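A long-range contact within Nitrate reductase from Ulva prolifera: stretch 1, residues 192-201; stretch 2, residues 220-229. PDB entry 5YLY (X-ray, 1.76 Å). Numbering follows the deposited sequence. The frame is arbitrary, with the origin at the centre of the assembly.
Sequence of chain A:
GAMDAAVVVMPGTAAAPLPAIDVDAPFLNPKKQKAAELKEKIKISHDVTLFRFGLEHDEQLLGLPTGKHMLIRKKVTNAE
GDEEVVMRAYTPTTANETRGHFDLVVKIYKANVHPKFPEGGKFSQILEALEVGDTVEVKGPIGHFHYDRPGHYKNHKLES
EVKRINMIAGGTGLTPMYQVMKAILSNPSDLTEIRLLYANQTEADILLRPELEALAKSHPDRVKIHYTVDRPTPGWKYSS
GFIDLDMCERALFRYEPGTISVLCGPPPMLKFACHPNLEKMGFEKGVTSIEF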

# COMPACT_ATOMS: atom_id res chain seq x y z
N THR A 192 7.80 13.53 11.06
CA THR A 192 7.12 13.75 9.78
C THR A 192 5.60 13.60 9.97
O THR A 192 5.16 12.72 10.72
CB THR A 192 7.65 12.76 8.71
OG1 THR A 192 9.07 12.90 8.66
CG2 THR A 192 7.06 13.03 7.31
N GLU A 193 4.82 14.52 9.39
CA GLU A 193 3.36 14.51 9.46
C GLU A 193 2.81 13.84 8.18
O GLU A 193 3.44 13.90 7.11
CB GLU A 193 2.77 15.92 9.56
CG GLU A 193 3.21 16.75 10.74
CD GLU A 193 2.65 18.15 10.66
OE1 GLU A 193 3.29 19.03 10.04
OE2 GLU A 193 1.53 18.37 11.17
N ILE A 194 1.63 13.26 8.30
CA ILE A 194 1.02 12.53 7.18
C ILE A 194 -0.44 12.90 7.02
O ILE A 194 -1.14 13.05 8.01
CB ILE A 194 1.13 10.98 7.45
CG1 ILE A 194 2.60 10.48 7.52
CG2 ILE A 194 0.32 10.14 6.44
CD1 ILE A 194 2.69 9.08 8.27
N ARG A 195 -0.90 12.95 5.77
CA ARG A 195 -2.32 13.07 5.47
C ARG A 195 -2.66 11.98 4.48
O ARG A 195 -2.03 11.91 3.43
CB ARG A 195 -2.69 14.46 4.87
CG ARG A 195 -2.57 15.60 5.88
CD ARG A 195 -3.57 15.49 7.02
NE ARG A 195 -3.44 16.60 7.97
CZ ARG A 195 -2.61 16.63 9.02
NH1 ARG A 195 -1.79 15.60 9.26
NH2 ARG A 195 -2.56 17.70 9.80
N LEU A 196 -3.63 11.14 4.81
CA LEU A 196 -4.05 10.10 3.87
C LEU A 196 -5.44 10.37 3.34
O LEU A 196 -6.37 10.67 4.12
CB LEU A 196 -3.99 8.72 4.57
CG LEU A 196 -4.63 7.53 3.80
CD1 LEU A 196 -3.85 7.20 2.51
CD2 LEU A 196 -4.71 6.28 4.71
N LEU A 197 -5.60 10.22 2.02
CA LEU A 197 -6.89 10.29 1.37
C LEU A 197 -7.09 8.92 0.70
O LEU A 197 -6.28 8.51 -0.12
CB LEU A 197 -6.96 11.47 0.38
CG LEU A 197 -8.25 11.57 -0.49
CD1 LEU A 197 -9.52 11.64 0.37
CD2 LEU A 197 -8.21 12.82 -1.35
N TYR A 198 -8.10 8.18 1.14
CA TYR A 198 -8.27 6.80 0.66
C TYR A 198 -9.60 6.64 -0.04
O TYR A 198 -10.64 6.78 0.61
CB TYR A 198 -8.10 5.83 1.86
CG TYR A 198 -8.07 4.34 1.57
CD1 TYR A 198 -7.73 3.85 0.31
CD2 TYR A 198 -8.34 3.41 2.59
CE1 TYR A 198 -7.72 2.48 0.05
CE2 TYR A 198 -8.26 2.04 2.35
CZ TYR A 198 -7.97 1.58 1.08
OH TYR A 198 -7.98 0.23 0.84
N ALA A 199 -9.56 6.32 -1.34
CA ALA A 199 -10.77 6.17 -2.17
C ALA A 199 -11.08 4.71 -2.47
O ALA A 199 -10.17 3.93 -2.76
CB ALA A 199 -10.61 6.93 -3.47
N ASN A 200 -12.37 4.33 -2.39
CA ASN A 200 -12.81 2.97 -2.70
C ASN A 200 -14.19 3.01 -3.31
O ASN A 200 -14.88 4.01 -3.13
CB ASN A 200 -12.84 2.08 -1.46
CG ASN A 200 -11.48 1.82 -0.93
OD1 ASN A 200 -10.70 1.06 -1.52
ND2 ASN A 200 -11.10 2.56 0.09
N GLN A 201 -14.61 1.93 -3.97
CA GLN A 201 -15.94 1.92 -4.58
C GLN A 201 -17.04 1.95 -3.53
O GLN A 201 -17.96 2.77 -3.60
CB GLN A 201 -16.09 0.69 -5.50
CG GLN A 201 -15.72 0.94 -6.95
CD GLN A 201 -15.64 -0.37 -7.70
OE1 GLN A 201 -14.63 -1.09 -7.61
NE2 GLN A 201 -16.74 -0.77 -8.32
N PRO A 220 -2.58 11.21 17.05
CA PRO A 220 -3.55 12.21 16.57
C PRO A 220 -2.97 13.51 16.04
O PRO A 220 -3.62 14.14 15.22
CB PRO A 220 -4.44 12.45 17.81
CG PRO A 220 -3.56 12.10 18.96
CD PRO A 220 -2.88 10.87 18.46
N ASP A 221 -1.78 13.90 16.51
CA ASP A 221 -1.23 15.16 16.01
C ASP A 221 -0.30 14.97 14.83
O ASP A 221 0.23 15.96 14.34
CB ASP A 221 -0.51 15.91 17.14
CG ASP A 221 -1.41 16.44 18.24
OD1 ASP A 221 -2.64 16.37 18.07
OD2 ASP A 221 -0.89 16.96 19.22
N ARG A 222 -0.07 13.71 14.40
CA ARG A 222 0.87 13.43 13.31
C ARG A 222 0.20 12.89 12.05
O ARG A 222 0.80 12.93 10.99
CB ARG A 222 2.02 12.48 13.78
CG ARG A 222 3.07 13.26 14.58
CD ARG A 222 4.49 12.94 14.15
NE ARG A 222 4.95 11.72 14.83
CZ ARG A 222 5.57 10.75 14.20
NH1 ARG A 222 5.89 10.87 12.92
NH2 ARG A 222 5.92 9.65 14.86
N VAL A 223 -1.04 12.43 12.15
CA VAL A 223 -1.72 11.87 10.97
C VAL A 223 -3.21 12.17 11.00
O VAL A 223 -3.81 12.26 12.08
CB VAL A 223 -1.40 10.33 10.86
CG1 VAL A 223 -1.99 9.53 12.03
CG2 VAL A 223 -1.88 9.75 9.51
N LYS A 224 -3.78 12.35 9.80
CA LYS A 224 -5.23 12.42 9.59
C LYS A 224 -5.55 11.52 8.43
O LYS A 224 -4.76 11.41 7.47
CB LYS A 224 -5.73 13.83 9.30
CG LYS A 224 -5.67 14.74 10.53
CD LYS A 224 -6.36 16.09 10.25
CE LYS A 224 -6.10 17.07 11.38
NZ LYS A 224 -6.67 16.59 12.67
N ILE A 225 -6.71 10.85 8.51
CA ILE A 225 -7.14 9.95 7.44
C ILE A 225 -8.54 10.36 7.00
O ILE A 225 -9.42 10.59 7.85
CB ILE A 225 -7.06 8.47 7.87
CG1 ILE A 225 -5.60 8.05 8.26
CG2 ILE A 225 -7.60 7.53 6.76
CD1 ILE A 225 -5.51 6.89 9.10
N HIS A 226 -8.75 10.50 5.68
CA HIS A 226 -10.06 10.84 5.13
C HIS A 226 -10.39 9.81 4.08
O HIS A 226 -9.49 9.34 3.38
CB HIS A 226 -10.07 12.24 4.52
CG HIS A 226 -11.45 12.76 4.30
ND1 HIS A 226 -12.13 13.38 5.34
CD2 HIS A 226 -12.26 12.73 3.23
CE1 HIS A 226 -13.29 13.77 4.85
NE2 HIS A 226 -13.43 13.39 3.60
N TYR A 227 -11.67 9.43 4.00
CA TYR A 227 -12.14 8.41 3.07
C TYR A 227 -13.16 8.98 2.11
O TYR A 227 -13.88 9.92 2.44
CB TYR A 227 -12.84 7.27 3.85
CG TYR A 227 -12.00 6.64 4.94
CD1 TYR A 227 -11.16 5.57 4.67
CD2 TYR A 227 -12.10 7.07 6.26
CE1 TYR A 227 -10.41 4.97 5.67
CE2 TYR A 227 -11.34 6.49 7.28
CZ TYR A 227 -10.51 5.43 6.98
OH TYR A 227 -9.76 4.85 7.97
N THR A 228 -13.27 8.36 0.92
CA THR A 228 -14.34 8.61 -0.03
C THR A 228 -14.79 7.28 -0.60
O THR A 228 -13.98 6.37 -0.74
CB THR A 228 -14.04 9.67 -1.11
OG1 THR A 228 -15.28 10.01 -1.76
CG2 THR A 228 -13.03 9.20 -2.16
N VAL A 229 -16.08 7.16 -0.85
CA VAL A 229 -16.67 5.98 -1.48
C VAL A 229 -17.57 6.47 -2.62
O VAL A 229 -18.07 7.59 -2.54
CB VAL A 229 -17.38 5.00 -0.49
CG1 VAL A 229 -16.40 4.39 0.51
CG2 VAL A 229 -18.55 5.68 0.22
O HOH W 1 -0.37 16.52 11.58
O HOH W 2 -12.58 4.74 1.02

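The two stretches pair as neighbouring parallel strands. Their axes cross at -18° and approach to 4.8 Å. Together they bury 848 Å².

Seven backbone hydrogen bonds join the strands. Ile 194 N donates to Arg 222 O (2.8 Å), and Lys 224 N to Ile 194 O (3.3 Å). Leu 196 N then donates to Lys 224 O (2.9 Å), and His 226 N returns to Leu 196 O (2.9 Å). Tyr 198 N to His 226 O (2.9 Å) and Thr 228 N to Tyr 198 O (3.1 Å) continue the ladder. Asn 200 N to Thr 228 O (3.1 Å) follows. Ile 194, Leu 196 and Tyr 198 each bond to the two residues flanking their partner, the pattern of parallel strands. CA-H...O contacts fill in between, such as Val 223 CA to Ile 194 O at 3.2 Å.

Side chains alternate between the sheet faces. One face pairs Ile 194 with Val 223 (CG2 to CG2, 3.8 Å) and Leu 196 with Ile 225 (Leu 196 CD2 to Ile 225 CG2, 3.8 Å). Branched apolar groups suit this packing. Further along, Tyr 198 CD2 meets Tyr 227 CE1 at 4.0 Å, ring edge to ring edge. Ile 194, Leu 196, Val 223 and both tyrosines are buried, which suits their apolar or aromatic bulk.

The other face is mixed. Ala 199 CB packs on Thr 228 CG2 at 3.6 Å. Leu 197 CD1 lies at the edge of the His 226 ring, 4.1 Å from His 226 CD2. Arg 195 CD touches Lys 224 CB at 3.6 Å. Lys 224 CD lies over one face of the Arg 195 guanidinium, and the lysine's end leads away.

Polar side chains and water add links. Arg 222 NH1 donates to Thr 192 O (3.0 Å), before the strand begins. Arg 195 NH1 donates to Ile 194 O (2.9 Å), a bond within one stretch that helps position the guanidinium. One water joins Glu 193 OE2 (2.7 Å), Arg 195 NH1 (2.9 Å) and Asp 221 O (2.9 Å). Another accepts from Asn 200 ND2 and donates to Tyr 198 O and Thr 228 O, each at 2.8 Å, bridging the strands.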